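Local coordinates for protein pyridoxamine 5-phosphate-dependent dehydrase (Escherichia coli, PDB 3B8X) that catalyses the removal of the C3'-hydroxyl group from GDP-4-keto-6-deoxy-D-mannose in L-colitose biosynthesis, using a vitamin B6 cofactor, at residues Ala87-Ser91 with Ile335-Leu341; Val107-Ile111 with Val358-Leu364. The protein carries 1 engineered substitution. All blocks are in the same frame, centred on the assembly; numbering follows the deposited sequence.

Contact 1: residues Ala87-Ser91 with Ile335-Leu341. With G4M ([(2R,3S,4R,5R)-5-(2-amino-6-oxo-1,6-dihydro-9H-purin-9-yl)-3,4-dihydroxytetrahydrofuran-2-yl]methyl (2R,3S,4S,5S,6R)-3,4-dihydroxy-5-[({3-hydroxy-2-methyl-5-[(phosphonooxy)methyl]pyridin-4-yl}methyl)amino]-6-methyltetrahydro-2H-pyran-2-yl dihydrogen diphosphate), chain O.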
ATOM      1  N   ALA B  87      20.912  11.589  -5.798  1.00  5.26           N
ATOM      2  CA  ALA B  87      20.232  12.807  -5.401  1.00  3.22           C
ATOM      3  C   ALA B  87      18.941  13.026  -6.155  1.00  3.63           C
ATOM      4  O   ALA B  87      18.179  13.905  -5.796  1.00 16.19           O
ATOM      5  CB  ALA B  87      21.161  14.023  -5.615  1.00 11.29           C
ATOM      6  N   VAL B  88      18.757  12.334  -7.275  1.00 11.97           N
ATOM      7  CA  VAL B  88      17.568  12.599  -8.069  1.00 10.99           C
ATOM      8  C   VAL B  88      16.926  11.289  -8.338  1.00 12.26           C
ATOM      9  O   VAL B  88      17.586  10.347  -8.779  1.00 10.97           O
ATOM     10  CB  VAL B  88      17.900  13.164  -9.480  1.00  6.63           C
ATOM     11  CG1 VAL B  88      16.575  13.339 -10.353  1.00  5.20           C
ATOM     12  CG2 VAL B  88      18.724  14.473  -9.355  1.00 16.17           C
ATOM     13  N   SER B  89      15.629  11.214  -8.052  1.00  7.54           N
ATOM     14  CA  SER B  89      14.902   9.990  -8.371  1.00  9.12           C
ATOM     15  C   SER B  89      13.445  10.229  -8.058  1.00 12.11           C
ATOM     16  O   SER B  89      12.948  11.310  -8.314  1.00 14.09           O
ATOM     17  CB  SER B  89      15.478   8.754  -7.674  1.00 28.18           C
ATOM     18  OG  SER B  89      15.054   8.683  -6.328  1.00 45.74           O
ATOM     19  N   TRP B  90      12.778   9.253  -7.463  1.00 32.53           N
ATOM     20  CA  TRP B  90      11.375   9.426  -7.126  1.00 16.70           C
ATOM     21  C   TRP B  90      11.231   9.467  -5.602  1.00 10.50           C
ATOM     22  O   TRP B  90      12.053   8.929  -4.866  1.00 14.84           O
ATOM     23  CB  TRP B  90      10.518   8.324  -7.790  1.00 12.43           C
ATOM     24  CG  TRP B  90       9.032   8.533  -7.620  1.00 14.98           C
ATOM     25  CD1 TRP B  90       8.207   7.843  -6.784  1.00  3.52           C
ATOM     26  CD2 TRP B  90       8.215   9.509  -8.297  1.00 13.29           C
ATOM     27  NE1 TRP B  90       6.904   8.327  -6.910  1.00  4.18           N
ATOM     28  CE2 TRP B  90       6.904   9.386  -7.782  1.00 13.95           C
ATOM     29  CE3 TRP B  90       8.478  10.506  -9.261  1.00 11.46           C
ATOM     30  CZ2 TRP B  90       5.854  10.183  -8.228  1.00  6.08           C
ATOM     31  CZ3 TRP B  90       7.430  11.335  -9.679  1.00 14.16           C
ATOM     32  CH2 TRP B  90       6.127  11.142  -9.183  1.00 22.41           C
ATOM     33  N   SER B  91      10.190  10.133  -5.140  1.00 14.48           N
ATOM     34  CA  SER B  91       9.992  10.347  -3.716  1.00 12.15           C
ATOM     35  C   SER B  91       9.991   9.041  -2.930  1.00 14.18           C
ATOM     36  O   SER B  91      10.634   8.897  -1.879  1.00  9.01           O
ATOM     37  CB  SER B  91       8.668  11.103  -3.521  1.00  7.23           C
ATOM     38  OG  SER B  91       7.563  10.297  -3.928  1.00  5.83           O
ATOM     39  N   ILE B 335      12.492  16.888 -14.099  1.00 13.59           N
ATOM     40  CA  ILE B 335      13.089  15.545 -14.102  1.00 12.16           C
ATOM     41  C   ILE B 335      12.845  14.920 -12.733  1.00 16.85           C
ATOM     42  O   ILE B 335      13.646  15.067 -11.812  1.00 14.46           O
ATOM     43  CB  ILE B 335      14.598  15.580 -14.500  1.00 12.16           C
ATOM     44  CG1 ILE B 335      14.704  16.152 -15.910  1.00  2.03           C
ATOM     45  CG2 ILE B 335      15.194  14.149 -14.612  1.00  9.21           C
ATOM     46  CD1 ILE B 335      16.139  16.158 -16.379  1.00  4.46           C
ATOM     47  N   VAL B 336      11.687  14.274 -12.595  1.00 19.21           N
ATOM     48  CA  VAL B 336      11.264  13.647 -11.353  1.00  2.87           C
ATOM     49  C   VAL B 336      11.425  14.480 -10.084  1.00 15.32           C
ATOM     50  O   VAL B 336      10.960  15.613 -10.094  1.00  8.05           O
ATOM     51  CB  VAL B 336      11.734  12.180 -11.221  1.00 15.79           C
ATOM     52  CG1 VAL B 336      10.917  11.362 -12.233  1.00 13.65           C
ATOM     53  CG2 VAL B 336      13.239  12.044 -11.585  1.00 13.80           C
ATOM     54  N   THR B 337      12.112  13.984  -9.037  1.00 10.66           N
ATOM     55  CA  THR B 337      12.277  14.799  -7.796  1.00  7.10           C
ATOM     56  C   THR B 337      13.143  16.065  -8.008  1.00 20.87           C
ATOM     57  O   THR B 337      13.155  16.977  -7.168  1.00 14.46           O
ATOM     58  CB  THR B 337      13.051  14.013  -6.709  1.00 25.34           C
ATOM     59  OG1 THR B 337      14.279  13.520  -7.275  1.00 20.84           O
ATOM     60  CG2 THR B 337      12.235  12.839  -6.174  1.00 10.57           C
ATOM     61  N   GLY B 338      13.918  16.094  -9.093  1.00 12.58           N
ATOM     62  CA  GLY B 338      14.888  17.162  -9.312  1.00  7.20           C
ATOM     63  C   GLY B 338      15.901  16.887  -8.211  1.00 14.05           C
ATOM     64  O   GLY B 338      16.104  15.723  -7.821  1.00 12.33           O
ATOM     65  N   ASN B 339      16.490  17.943  -7.659  1.00  7.83           N
ATOM     66  CA  ASN B 339      17.405  17.762  -6.544  1.00  7.65           C
ATOM     67  C   ASN B 339      16.607  17.515  -5.269  1.00 12.08           C
ATOM     68  O   ASN B 339      16.048  18.428  -4.644  1.00 19.80           O
ATOM     69  CB  ASN B 339      18.240  19.005  -6.321  1.00 23.51           C
ATOM     70  CG  ASN B 339      19.115  18.882  -5.089  1.00 27.70           C
ATOM     71  OD1 ASN B 339      19.467  17.779  -4.674  1.00 17.14           O
ATOM     72  ND2 ASN B 339      19.486  20.002  -4.514  1.00 10.14           N
ATOM     73  N   PHE B 340      16.523  16.251  -4.891  1.00 13.06           N
ATOM     74  CA  PHE B 340      15.751  15.916  -3.721  1.00 21.52           C
ATOM     75  C   PHE B 340      16.281  16.653  -2.496  1.00 31.41           C
ATOM     76  O   PHE B 340      15.546  16.834  -1.534  1.00 14.24           O
ATOM     77  CB  PHE B 340      15.768  14.404  -3.503  1.00 14.89           C
ATOM     78  CG  PHE B 340      14.701  13.910  -2.564  1.00 12.74           C
ATOM     79  CD1 PHE B 340      13.386  13.813  -2.988  1.00 19.24           C
ATOM     80  CD2 PHE B 340      15.015  13.507  -1.274  1.00 33.15           C
ATOM     81  CE1 PHE B 340      12.390  13.352  -2.138  1.00 17.92           C
ATOM     82  CE2 PHE B 340      14.036  13.040  -0.398  1.00 10.15           C
ATOM     83  CZ  PHE B 340      12.710  12.993  -0.831  1.00 13.24           C
ATOM     84  N   LEU B 341      17.545  17.078  -2.491  1.00 11.51           N
ATOM     85  CA  LEU B 341      18.000  17.712  -1.273  1.00 11.77           C
ATOM     86  C   LEU B 341      17.362  19.023  -0.959  1.00 16.05           C
ATOM     87  O   LEU B 341      17.499  19.548   0.128  1.00 23.77           O
ATOM     88  CB  LEU B 341      19.506  17.735  -1.133  1.00 13.59           C
ATOM     89  CG  LEU B 341      19.803  16.254  -0.997  1.00 84.91           C
ATOM     90  CD1 LEU B 341      20.756  15.765  -2.081  1.00 22.98           C
ATOM     91  CD2 LEU B 341      20.231  15.933   0.430  1.00 16.55           C
TER
HETATM   92  OP3 G4M O 500       4.115   5.195  -9.429  1.00  7.62           O
HETATM   93  PL  G4M O 500       4.608   3.882  -8.690  1.00 10.56           P
HETATM   94  OP1 G4M O 500       4.153   3.826  -7.133  1.00  6.35           O
HETATM   95  OP2 G4M O 500       4.017   2.600  -9.458  1.00  3.48           O
HETATM   96  OP4 G4M O 500       6.226   3.768  -8.845  1.00  8.31           O
HETATM   97  C5B G4M O 500       6.807   4.678  -7.955  1.00  5.88           C
HETATM   98  C5L G4M O 500       8.164   4.983  -8.465  1.00  5.70           C
HETATM   99  C6L G4M O 500       9.267   4.431  -7.827  1.00 17.07           C
HETATM  100  N1L G4M O 500      10.476   4.743  -8.232  1.00 14.36           N
HETATM  101  C2L G4M O 500      10.718   5.562  -9.232  1.00 10.40           C
HETATM  102  C2A G4M O 500      12.139   5.916  -9.602  1.00  7.59           C
HETATM  103  C3L G4M O 500       9.685   6.136  -9.966  1.00 14.71           C
HETATM  104  O3L G4M O 500       9.998   7.022 -10.936  1.00  8.76           O
HETATM  105  C4L G4M O 500       8.344   5.806  -9.585  1.00 10.48           C
HETATM  106  C4A G4M O 500       7.233   6.349 -10.246  1.00  7.30           C
HETATM  107  N4A G4M O 500       7.414   7.240 -11.175  1.00 12.08           N
HETATM  108  C4G G4M O 500       6.291   7.701 -11.911  1.00  9.47           C
HETATM  109  C5G G4M O 500       6.453   9.144 -12.326  1.00 25.21           C
HETATM  110  C6G G4M O 500       7.809   9.365 -12.997  1.00  8.42           C
HETATM  111  O5G G4M O 500       5.446   9.272 -13.326  1.00 12.38           O
HETATM  112  C3G G4M O 500       4.995   7.616 -11.089  1.00 15.33           C
HETATM  113  O3G G4M O 500       4.251   6.505 -11.575  1.00 21.39           O
HETATM  114  C2G G4M O 500       4.149   8.903 -11.313  1.00  5.78           C
HETATM  115  O2G G4M O 500       2.795   8.731 -10.886  1.00 18.11           O
HETATM  116  C1G G4M O 500       4.138   9.287 -12.774  1.00 12.17           C
HETATM  117  O1G G4M O 500       3.782  10.663 -12.806  1.00 10.75           O
HETATM  118  P2  G4M O 500       2.838  11.191 -13.973  1.00 15.44           P
HETATM  119  O3P G4M O 500       3.372  10.652 -15.400  1.00 18.10           O
HETATM  120  O4P G4M O 500       2.996  12.804 -14.030  1.00 17.39           O
HETATM  121  OPP G4M O 500       1.390  10.622 -13.549  1.00 22.70           O
HETATM  122  P   G4M O 500       0.182  11.247 -14.405  1.00 14.00           P
HETATM  123  O1P G4M O 500       0.025  12.854 -14.503  1.00 13.86           O
HETATM  124  O2P G4M O 500      -1.051  10.643 -13.600  1.00 14.27           O
HETATM  125  O5' G4M O 500       0.065  10.481 -15.783  1.00  9.42           O
HETATM  126  C5' G4M O 500       0.816  11.126 -16.791  1.00 17.78           C
HETATM  127  C4' G4M O 500      -0.103  11.311 -17.988  1.00 17.18           C
HETATM  128  O4' G4M O 500      -0.903  10.106 -18.179  1.00 31.59           O
HETATM  129  C3' G4M O 500      -1.104  12.457 -17.715  1.00 99.89           C
HETATM  130  O3' G4M O 500      -1.380  13.057 -18.972  1.00 29.71           O
HETATM  131  C2' G4M O 500      -2.336  11.723 -17.142  1.00 25.45           C
HETATM  132  O2' G4M O 500      -3.511  12.471 -17.476  1.00 19.36           O
HETATM  133  C1' G4M O 500      -2.293  10.450 -17.976  1.00 18.28           C
HETATM  134  N9  G4M O 500      -3.000   9.348 -17.315  1.00 29.26           N
HETATM  135  C8  G4M O 500      -2.630   8.750 -16.153  1.00 19.11           C
HETATM  136  N7  G4M O 500      -3.485   7.778 -15.905  1.00 16.21           N
HETATM  137  C4  G4M O 500      -4.110   8.712 -17.812  1.00 33.76           C
HETATM  138  C5  G4M O 500      -4.432   7.683 -16.896  1.00 10.62           C
HETATM  139  C6  G4M O 500      -5.559   6.829 -17.173  1.00  8.90           C
HETATM  140  O6  G4M O 500      -5.904   5.912 -16.443  1.00 17.18           O
HETATM  141  N3  G4M O 500      -4.861   8.890 -18.903  1.00 34.97           N
HETATM  142  C2  G4M O 500      -5.905   8.109 -19.131  1.00 22.06           C
HETATM  143  N1  G4M O 500      -6.268   7.085 -18.293  1.00 19.96           N
HETATM  144  N2  G4M O 500      -6.663   8.326 -20.239  1.00  7.92           N

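Contact 2: residues Val107-Ile111 with Val358-Leu364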
ATOM      1  N   VAL B 107      24.291  11.156  -2.798  1.00 13.41           N
ATOM      2  CA  VAL B 107      25.386  11.364  -3.744  1.00 34.33           C
ATOM      3  C   VAL B 107      24.865  12.016  -5.030  1.00 20.76           C
ATOM      4  O   VAL B 107      23.782  11.667  -5.484  1.00 25.56           O
ATOM      5  CB  VAL B 107      26.005  10.026  -4.103  1.00 23.46           C
ATOM      6  CG1 VAL B 107      27.109  10.187  -5.140  1.00 11.79           C
ATOM      7  CG2 VAL B 107      26.556   9.364  -2.839  1.00 25.95           C
ATOM      8  N   ASP B 108      25.623  12.964  -5.585  1.00 16.64           N
ATOM      9  CA  ASP B 108      25.274  13.664  -6.830  1.00 15.06           C
ATOM     10  C   ASP B 108      25.173  12.708  -8.004  1.00 14.44           C
ATOM     11  O   ASP B 108      25.733  11.605  -8.055  1.00 13.92           O
ATOM     12  CB  ASP B 108      26.384  14.663  -7.218  1.00 11.23           C
ATOM     13  CG  ASP B 108      25.858  15.949  -7.880  1.00 16.00           C
ATOM     14  OD1 ASP B 108      24.635  16.117  -8.087  1.00 10.17           O
ATOM     15  OD2 ASP B 108      26.680  16.837  -8.198  1.00 16.87           O
ATOM     16  N   ILE B 109      24.483  13.207  -9.015  1.00 18.37           N
ATOM     17  CA  ILE B 109      24.273  12.457 -10.223  1.00 20.03           C
ATOM     18  C   ILE B 109      25.241  12.990 -11.251  1.00 15.23           C
ATOM     19  O   ILE B 109      25.891  14.044 -11.064  1.00 13.86           O
ATOM     20  CB  ILE B 109      22.863  12.730 -10.767  1.00 15.60           C
ATOM     21  CG1 ILE B 109      22.633  14.238 -10.864  1.00 21.36           C
ATOM     22  CG2 ILE B 109      21.822  12.103  -9.854  1.00 14.35           C
ATOM     23  CD1 ILE B 109      21.957  14.716 -12.192  1.00 10.87           C
ATOM     24  N   ASP B 110      25.353  12.210 -12.314  1.00 12.47           N
ATOM     25  CA  ASP B 110      26.154  12.559 -13.462  1.00 18.82           C
ATOM     26  C   ASP B 110      25.150  13.326 -14.332  1.00 14.54           C
ATOM     27  O   ASP B 110      24.073  12.817 -14.573  1.00 18.16           O
ATOM     28  CB  ASP B 110      26.618  11.280 -14.137  1.00 11.01           C
ATOM     29  CG  ASP B 110      27.386  11.559 -15.395  1.00 19.28           C
ATOM     30  OD1 ASP B 110      26.814  12.229 -16.251  1.00  9.59           O
ATOM     31  OD2 ASP B 110      28.542  11.129 -15.556  1.00 25.99           O
ATOM     32  N   ILE B 111      25.468  14.571 -14.702  1.00 16.37           N
ATOM     33  CA  ILE B 111      24.546  15.429 -15.458  1.00 13.67           C
ATOM     34  C   ILE B 111      24.307  14.897 -16.867  1.00 17.47           C
ATOM     35  O   ILE B 111      23.344  15.294 -17.533  1.00 21.78           O
ATOM     36  CB  ILE B 111      25.073  16.900 -15.534  1.00 13.03           C
ATOM     37  CG1 ILE B 111      23.947  17.886 -15.772  1.00 10.46           C
ATOM     38  CG2 ILE B 111      26.201  16.974 -16.538  1.00 23.73           C
ATOM     39  CD1 ILE B 111      23.030  18.023 -14.579  1.00 13.63           C
ATOM     40  N   VAL B 358      25.986  18.255  -4.156  1.00 20.26           N
ATOM     41  CA  VAL B 358      25.128  17.793  -5.223  1.00  8.70           C
ATOM     42  C   VAL B 358      24.907  18.954  -6.170  1.00 19.27           C
ATOM     43  O   VAL B 358      23.783  19.328  -6.486  1.00 17.08           O
ATOM     44  CB  VAL B 358      23.800  17.275  -4.659  1.00 12.73           C
ATOM     45  CG1 VAL B 358      24.075  15.951  -3.918  1.00  8.64           C
ATOM     46  CG2 VAL B 358      23.180  18.348  -3.731  1.00 20.70           C
ATOM     47  N   ASP B 359      25.996  19.569  -6.600  1.00 14.72           N
ATOM     48  CA  ASP B 359      25.869  20.695  -7.536  1.00 24.62           C
ATOM     49  C   ASP B 359      25.176  20.322  -8.849  1.00 10.55           C
ATOM     50  O   ASP B 359      24.424  21.098  -9.424  1.00 22.40           O
ATOM     51  CB  ASP B 359      27.261  21.219  -7.872  1.00 18.35           C
ATOM     52  CG  ASP B 359      27.937  21.926  -6.692  1.00 63.65           C
ATOM     53  OD1 ASP B 359      27.349  22.076  -5.596  1.00 22.86           O
ATOM     54  OD2 ASP B 359      29.090  22.355  -6.874  1.00 31.99           O
ATOM     55  N   ASN B 360      25.480  19.139  -9.354  1.00 18.22           N
ATOM     56  CA  ASN B 360      24.882  18.720 -10.602  1.00 13.98           C
ATOM     57  C   ASN B 360      23.395  18.565 -10.427  1.00 34.57           C
ATOM     58  O   ASN B 360      22.643  18.955 -11.299  1.00 12.91           O
ATOM     59  CB  ASN B 360      25.423  17.375 -11.024  1.00 16.60           C
ATOM     60  CG  ASN B 360      26.797  17.461 -11.592  1.00 21.15           C
ATOM     61  OD1 ASN B 360      27.259  18.522 -11.978  1.00 21.15           O
ATOM     62  ND2 ASN B 360      27.464  16.337 -11.667  1.00 11.88           N
ATOM     63  N   ALA B 361      22.987  17.939  -9.328  1.00 21.86           N
ATOM     64  CA  ALA B 361      21.574  17.715  -9.023  1.00 15.12           C
ATOM     65  C   ALA B 361      20.917  19.092  -8.918  1.00 19.55           C
ATOM     66  O   ALA B 361      19.799  19.298  -9.401  1.00 20.32           O
ATOM     67  CB  ALA B 361      21.425  16.915  -7.699  1.00  8.77           C
ATOM     68  N   GLU B 362      21.636  20.058  -8.350  1.00  8.40           N
ATOM     69  CA  GLU B 362      21.105  21.412  -8.257  1.00 11.37           C
ATOM     70  C   GLU B 362      20.941  22.046  -9.630  1.00 16.28           C
ATOM     71  O   GLU B 362      19.925  22.695  -9.917  1.00 12.26           O
ATOM     72  CB  GLU B 362      22.025  22.305  -7.442  1.00 10.64           C
ATOM     73  CG  GLU B 362      21.813  22.171  -5.972  1.00 13.24           C
ATOM     74  CD  GLU B 362      22.991  22.654  -5.140  1.00 99.89           C
ATOM     75  OE1 GLU B 362      23.879  23.381  -5.637  1.00 28.55           O
ATOM     76  OE2 GLU B 362      23.020  22.303  -3.947  1.00 27.57           O
ATOM     77  N   TYR B 363      21.952  21.890 -10.473  1.00 23.80           N
ATOM     78  CA  TYR B 363      21.885  22.484 -11.803  1.00 13.99           C
ATOM     79  C   TYR B 363      20.712  21.865 -12.588  1.00 21.52           C
ATOM     80  O   TYR B 363      19.999  22.545 -13.332  1.00 13.75           O
ATOM     81  CB  TYR B 363      23.207  22.298 -12.557  1.00 11.68           C
ATOM     82  CG  TYR B 363      23.199  22.986 -13.895  1.00 16.79           C
ATOM     83  CD1 TYR B 363      23.589  24.309 -14.001  1.00 16.08           C
ATOM     84  CD2 TYR B 363      22.688  22.363 -15.028  1.00  9.82           C
ATOM     85  CE1 TYR B 363      23.557  24.978 -15.209  1.00 29.92           C
ATOM     86  CE2 TYR B 363      22.631  23.053 -16.273  1.00 12.97           C
ATOM     87  CZ  TYR B 363      23.133  24.345 -16.354  1.00 12.30           C
ATOM     88  OH  TYR B 363      23.075  25.088 -17.519  1.00 13.62           O
ATOM     89  N   LEU B 364      20.528  20.562 -12.422  1.00 11.71           N
ATOM     90  CA  LEU B 364      19.438  19.871 -13.112  1.00  6.59           C
ATOM     91  C   LEU B 364      18.119  20.400 -12.564  1.00 26.74           C
ATOM     92  O   LEU B 364      17.142  20.601 -13.290  1.00 14.94           O
ATOM     93  CB  LEU B 364      19.540  18.370 -12.839  1.00  4.83           C
ATOM     94  CG  LEU B 364      18.387  17.469 -13.284  1.00  7.45           C
ATOM     95  CD1 LEU B 364      18.978  16.119 -13.656  1.00 18.22           C
ATOM     96  CD2 LEU B 364      17.382  17.261 -12.095  1.00  9.75           C
TER

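Contact 1: residues Ala87-Ser91 with Ile335-Leu341
In the cofactor pocket of this fold-type I (aspartate aminotransferase-like) enzyme, the loop leaving strand 82-86 meets a turn that follows strand 332-333 of the four-stranded antiparallel sheet, and both contribute to the wall around G4M. Trp-90 lies with one ring face over the pyridine atom C4L of G4M, and its CB is 3.1 Å from G4M C2L; Val-336 CG1 is 3.8 Å from the sugar methyl carbon C6G. These two residues also meet each other, Val-336 CG1 sitting 3.9 Å from Trp-90 CE3 at the ring edge. Backbone bonds set the register: Phe-340 N donates to Ala-87 O (3.0 Å, 159°), and Thr-337 N to Ser-89 O (2.9 Å, 152°), although the position of Ser-89 O is less certain because of a close neighbour. The type II' turn Ile-335 to Gly-338, closed by Gly-338 N to Ile-335 O at 2.9 Å, aims Val-336 at the 87-91 loop, where its CG2 is 3.8 Å from Val-88 CG1. From the second subunit, Phe-242 and Phe-244 meet the Trp-90 ring edge-to-face. The two backbone hydrogen bonds hold the segments together while Trp-90 and Val-336 turn apolar groups to cofactor and sugar.

Contact 2: residues Val107-Ile111 with Val358-Leu364
Asp-108 turns its carboxylate onto the first turn of helix 359-367, where backbone NH groups have no helical acceptor. Its OD2 accepts from Asn-360 N (2.8 Å, 153°) and its OD1 from Ala-361 N (2.8 Å, 145°). Asp-359 N, though 3.2 Å from Asp-108 OD2, is poorly angled towards it and is instead bonded to Asn-357 OD1. The next amide, Glu-362 N, reaches Val-358 O at 2.9 Å, so regular i to i+4 bonding begins there. Val-358 holds the N-cap position, while the carboxylate from a distant loop accepts two amides of the first turn, joining the loop after strand 103-107 of the eight-stranded sheet to a helix packed on the four-stranded antiparallel sheet. Alongside, Asn-360 ND2 donates to Ile-109 O (2.8 Å, 164°), satisfying a loop carbonyl. Apolar contacts continue the interface: Ile-109 CD1 lies 3.6 Å from Leu-364 CD1, and Ile-111 CD1 is 3.9 Å from Leu-364 CB. Ile-111 and Leu-364 both also touch Ile-309 of strand 305-310, while the Tyr-363 hydroxyl is hydrogen-bonded to Ile-310 O.

How the contacts relate
The centres of contacts 1 and 2 lie about 10 Å apart, on the same side of the chain's centre. Along the chain their segments alternate: 87-91, 107-111, 335-341, 358-364. The two earlier segments follow strands 82-86 and 103-107, parallel neighbours in the eight-stranded sheet; the later two flank strand 351-354, which pairs with 103-107 at the sheet's edge. The contacts also touch directly, Ala-87 CB approaching Ala-361 CB at 3.6 Å and Val-107 O at 3.5 Å, while Asn-339 CB is 3.5 Å from Ala-361 O. Contact 1 reaches the ligand pocket, whereas in contact 2 the Ile-109 side chain is about 11 Å from G4M; together they form a continuous junction, consistent with the large and small domains of fold-type I enzymes.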